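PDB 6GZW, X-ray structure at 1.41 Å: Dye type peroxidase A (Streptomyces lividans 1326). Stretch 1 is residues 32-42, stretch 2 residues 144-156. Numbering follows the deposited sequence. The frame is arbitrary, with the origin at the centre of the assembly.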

# COMPACT_ATOMS: atom_id res chain seq x y z
N LEU A 32 6.00 4.97 -7.94
CA LEU A 32 6.55 5.47 -9.21
C LEU A 32 6.06 6.90 -9.36
O LEU A 32 4.89 7.17 -9.09
N VAL A 33 6.93 7.82 -9.77
CA VAL A 33 6.51 9.21 -9.93
C VAL A 33 7.20 9.80 -11.15
O VAL A 33 8.34 9.44 -11.43
N ALA A 34 6.47 10.59 -11.93
CA ALA A 34 7.02 11.36 -13.02
C ALA A 34 6.92 12.84 -12.69
O ALA A 34 5.93 13.28 -12.10
N PHE A 35 7.94 13.60 -13.09
CA PHE A 35 7.99 15.04 -12.91
C PHE A 35 8.14 15.73 -14.27
O PHE A 35 8.83 15.17 -15.15
N ASP A 36 7.52 16.89 -14.43
CA ASP A 36 7.81 17.78 -15.56
C ASP A 36 8.56 19.01 -15.10
O ASP A 36 8.23 19.62 -14.08
N LEU A 37 9.58 19.38 -15.85
CA LEU A 37 10.32 20.60 -15.52
C LEU A 37 9.41 21.83 -15.59
O LEU A 37 8.56 21.94 -16.46
N ALA A 38 9.60 22.70 -14.61
CA ALA A 38 8.86 23.93 -14.53
C ALA A 38 9.40 24.94 -15.56
O ALA A 38 10.53 24.83 -16.03
N ALA A 39 8.57 25.93 -15.85
CA ALA A 39 9.04 27.12 -16.56
C ALA A 39 10.24 27.71 -15.80
O ALA A 39 10.21 27.89 -14.58
N GLY A 40 11.31 27.98 -16.53
CA GLY A 40 12.52 28.52 -15.91
C GLY A 40 13.53 27.47 -15.49
O GLY A 40 14.62 27.82 -15.05
N ALA A 41 13.19 26.18 -15.64
CA ALA A 41 14.10 25.09 -15.35
C ALA A 41 14.63 24.55 -16.67
O ALA A 41 13.88 23.96 -17.46
N GLY A 42 15.91 24.78 -16.91
CA GLY A 42 16.63 24.23 -18.04
C GLY A 42 17.73 23.29 -17.57
O GLY A 42 17.61 22.65 -16.53
N ALA A 144 10.51 12.93 0.30
CA ALA A 144 11.78 13.66 0.24
C ALA A 144 12.19 13.97 -1.20
O ALA A 144 12.61 15.10 -1.50
N ILE A 145 12.04 12.99 -2.08
CA ILE A 145 12.33 13.19 -3.49
C ILE A 145 11.38 14.25 -4.06
O ILE A 145 11.79 15.19 -4.75
N GLN A 146 10.09 14.13 -3.76
CA GLN A 146 9.14 15.10 -4.28
C GLN A 146 9.38 16.53 -3.80
O GLN A 146 9.26 17.46 -4.58
N ARG A 147 9.74 16.68 -2.53
CA ARG A 147 10.08 17.98 -1.95
C ARG A 147 11.42 18.55 -2.46
O ARG A 147 11.58 19.78 -2.51
N ASP A 148 12.36 17.69 -2.85
CA ASP A 148 13.58 18.16 -3.55
C ASP A 148 13.30 18.82 -4.89
O ASP A 148 14.09 19.67 -5.34
N ALA A 149 12.22 18.41 -5.55
CA ALA A 149 11.84 19.02 -6.85
C ALA A 149 11.64 20.54 -6.73
O ALA A 149 12.01 21.28 -7.63
N GLY A 150 11.08 20.99 -5.61
CA GLY A 150 10.91 22.42 -5.35
C GLY A 150 10.30 23.19 -6.51
O GLY A 150 9.36 22.72 -7.15
N ALA A 151 10.90 24.33 -6.82
CA ALA A 151 10.49 25.16 -7.96
C ALA A 151 10.95 24.63 -9.34
O ALA A 151 10.50 25.14 -10.37
N ALA A 152 11.82 23.62 -9.35
CA ALA A 152 12.39 23.10 -10.60
C ALA A 152 11.45 22.18 -11.38
O ALA A 152 11.58 22.08 -12.59
N ALA A 153 10.55 21.48 -10.69
CA ALA A 153 9.69 20.51 -11.37
C ALA A 153 8.40 20.30 -10.59
O ALA A 153 8.35 20.64 -9.40
N ARG A 154 7.37 19.85 -11.30
CA ARG A 154 6.06 19.54 -10.70
C ARG A 154 5.82 18.05 -10.89
O ARG A 154 6.33 17.45 -11.86
N VAL A 155 5.07 17.45 -9.97
CA VAL A 155 4.60 16.07 -10.12
C VAL A 155 3.62 16.03 -11.27
O VAL A 155 2.57 16.70 -11.26
N ARG A 156 3.97 15.24 -12.27
CA ARG A 156 3.09 14.98 -13.41
C ARG A 156 2.10 13.85 -13.08
O ARG A 156 0.91 13.97 -13.32

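The apolar centre of this contact is Phe-35, whose side chain lies between the paired strands and the helix of the second stretch. Its CA-to-CB bond points sideways, but with chi1 near -65° (m) and chi2 near 88° the ring reaches across to the helix. Phe-35 CE2 lies 3.7 Å from both Ala-149 CB and Val-155 CG2, while Phe-35 CZ sits 4.2 Å from Ile-145 CG2. Gln-146 meets the edge of the ring through its backbone, with Phe-35 CZ 3.9 Å from Gln-146 CA; its amide end leads away. A broad, flat side chain suits this place because it can touch helix and strand at once, and the small methyl of Ala-149, pointing toward the first stretch, allows the ring to come close.

Around this centre, Ala-153 CB packs 4.0 Å from Phe-35 CB. Val-155 (t) directs its CA-to-CB bond away from the first strand, yet both methyls make contact: besides CG2 against the ring, Val-155 CG1 approaches CG2 of Val-33 (p) at 4.1 Å. Ile-145 (m, m) offers its CG2 branch to Phe-35, while CD1 extends away. Leu-37 (m, t) points away overall, yet Leu-37 CD2 lies 3.7 Å from Ala-152 O, and Leu-37 CA 3.5 Å from the same oxygen.

Along their backbones, the strands are joined by main-chain hydrogen bonds. Asp-36 N donates to Arg-154 O and Arg-154 N to Asp-36 O, each at 2.9 Å; Arg-156 N donates to Ala-34 O at 2.8 Å. Farther along, Ala-38 N donates to Ala-152 O at 2.9 Å, almost straight. Ala-41 CB lies 3.3 Å from Ala-152 O, and Ala-38 CB 3.2 Å from Ala-151 O; in both, a single methyl, directed toward the second stretch, lies against a carbonyl oxygen.

The polar edge is formed by Asp-36, Arg-154 and Arg-156. Asp-36 (m) and Arg-154 (p at chi1) project from the same face of the sheet, and the acid's end comes nearer to the second stretch. This short acid suits a long arginine whose guanidinium can donate in its own plane: Arg-156, t through its first three chi angles, brings NH1 to 2.8 Å from Asp-36 OD2 in a hydrogen-bonded salt bridge, the oxygen near the guanidinium plane. Arg-154 reaches the same oxygen through a water, which donates to Asp-36 OD2 at 2.6 Å and accepts from Arg-154 NH1 at 2.9 Å.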

# COMPACT_ATOMS: atom_id res chain seq x y z
CB LEU A 32 6.07 4.66 -10.39
CG LEU A 32 6.23 3.14 -10.36
CD1 LEU A 32 5.84 2.49 -11.68
CD2 LEU A 32 7.65 2.74 -9.96
CB VAL A 33 6.78 9.99 -8.62
CG1 VAL A 33 8.20 9.84 -8.15
CG2 VAL A 33 6.35 11.45 -8.72
CB ALA A 34 6.30 11.02 -14.32
CB PHE A 35 9.19 15.44 -12.04
CG PHE A 35 9.13 14.96 -10.63
CD1 PHE A 35 9.62 13.71 -10.30
CD2 PHE A 35 8.65 15.76 -9.60
CE1 PHE A 35 9.61 13.22 -9.00
CE2 PHE A 35 8.64 15.28 -8.27
CZ PHE A 35 9.11 14.00 -7.98
CB ASP A 36 6.54 18.23 -16.28
CG ASP A 36 5.92 17.10 -17.09
OD1 ASP A 36 6.65 16.23 -17.57
OD2 ASP A 36 4.68 17.14 -17.28
CB LEU A 37 11.51 20.75 -16.48
CG LEU A 37 12.64 19.75 -16.29
CD1 LEU A 37 13.58 19.84 -17.47
CD2 LEU A 37 13.41 19.99 -15.03
CB ALA A 38 8.98 24.51 -13.13
CB ALA A 39 7.90 28.13 -16.68
CB ALA A 41 13.39 23.98 -14.56
CB ALA A 144 12.85 12.90 0.97
CB ILE A 145 12.25 11.84 -4.23
CG1 ILE A 145 13.44 10.94 -3.80
CG2 ILE A 145 12.11 11.99 -5.74
CD1 ILE A 145 14.80 11.42 -4.27
CB GLN A 146 7.70 14.65 -4.01
CG GLN A 146 6.61 15.65 -4.39
CD GLN A 146 6.03 16.35 -3.18
OE1 GLN A 146 6.02 15.80 -2.08
NE2 GLN A 146 5.57 17.58 -3.37
CB ARG A 147 10.07 17.89 -0.43
CG ARG A 147 8.69 17.71 0.15
CD ARG A 147 7.96 19.03 0.25
NE ARG A 147 8.41 19.80 1.40
CZ ARG A 147 7.95 21.01 1.71
NH1 ARG A 147 7.04 21.61 0.94
NH2 ARG A 147 8.41 21.64 2.80
CB ASP A 148 14.55 17.02 -3.86
CG ASP A 148 15.38 16.58 -2.69
OD1 ASP A 148 15.49 17.29 -1.67
OD2 ASP A 148 15.98 15.49 -2.81
CB ALA A 149 10.62 18.35 -7.44
CB ALA A 151 10.99 26.60 -7.76
CB ALA A 152 13.70 22.39 -10.33
CB ALA A 153 10.42 19.20 -11.55
CB ARG A 154 4.89 20.35 -11.34
CG ARG A 154 4.58 20.04 -12.81
CD ARG A 154 3.39 20.80 -13.37
NE ARG A 154 2.18 20.43 -12.62
CZ ARG A 154 1.35 19.41 -12.89
NH1 ARG A 154 1.51 18.60 -13.94
NH2 ARG A 154 0.32 19.19 -12.07
CB VAL A 155 3.93 15.56 -8.83
CG1 VAL A 155 3.30 14.18 -9.02
CG2 VAL A 155 4.95 15.53 -7.71
CB ARG A 156 3.93 14.62 -14.64
CG ARG A 156 3.11 14.37 -15.89
CD ARG A 156 3.96 13.91 -17.06
NE ARG A 156 3.08 13.63 -18.19
CZ ARG A 156 2.53 14.53 -18.98
NH1 ARG A 156 2.85 15.82 -18.86
NH2 ARG A 156 1.68 14.15 -19.91
O HOH W 1 3.07 18.91 -16.35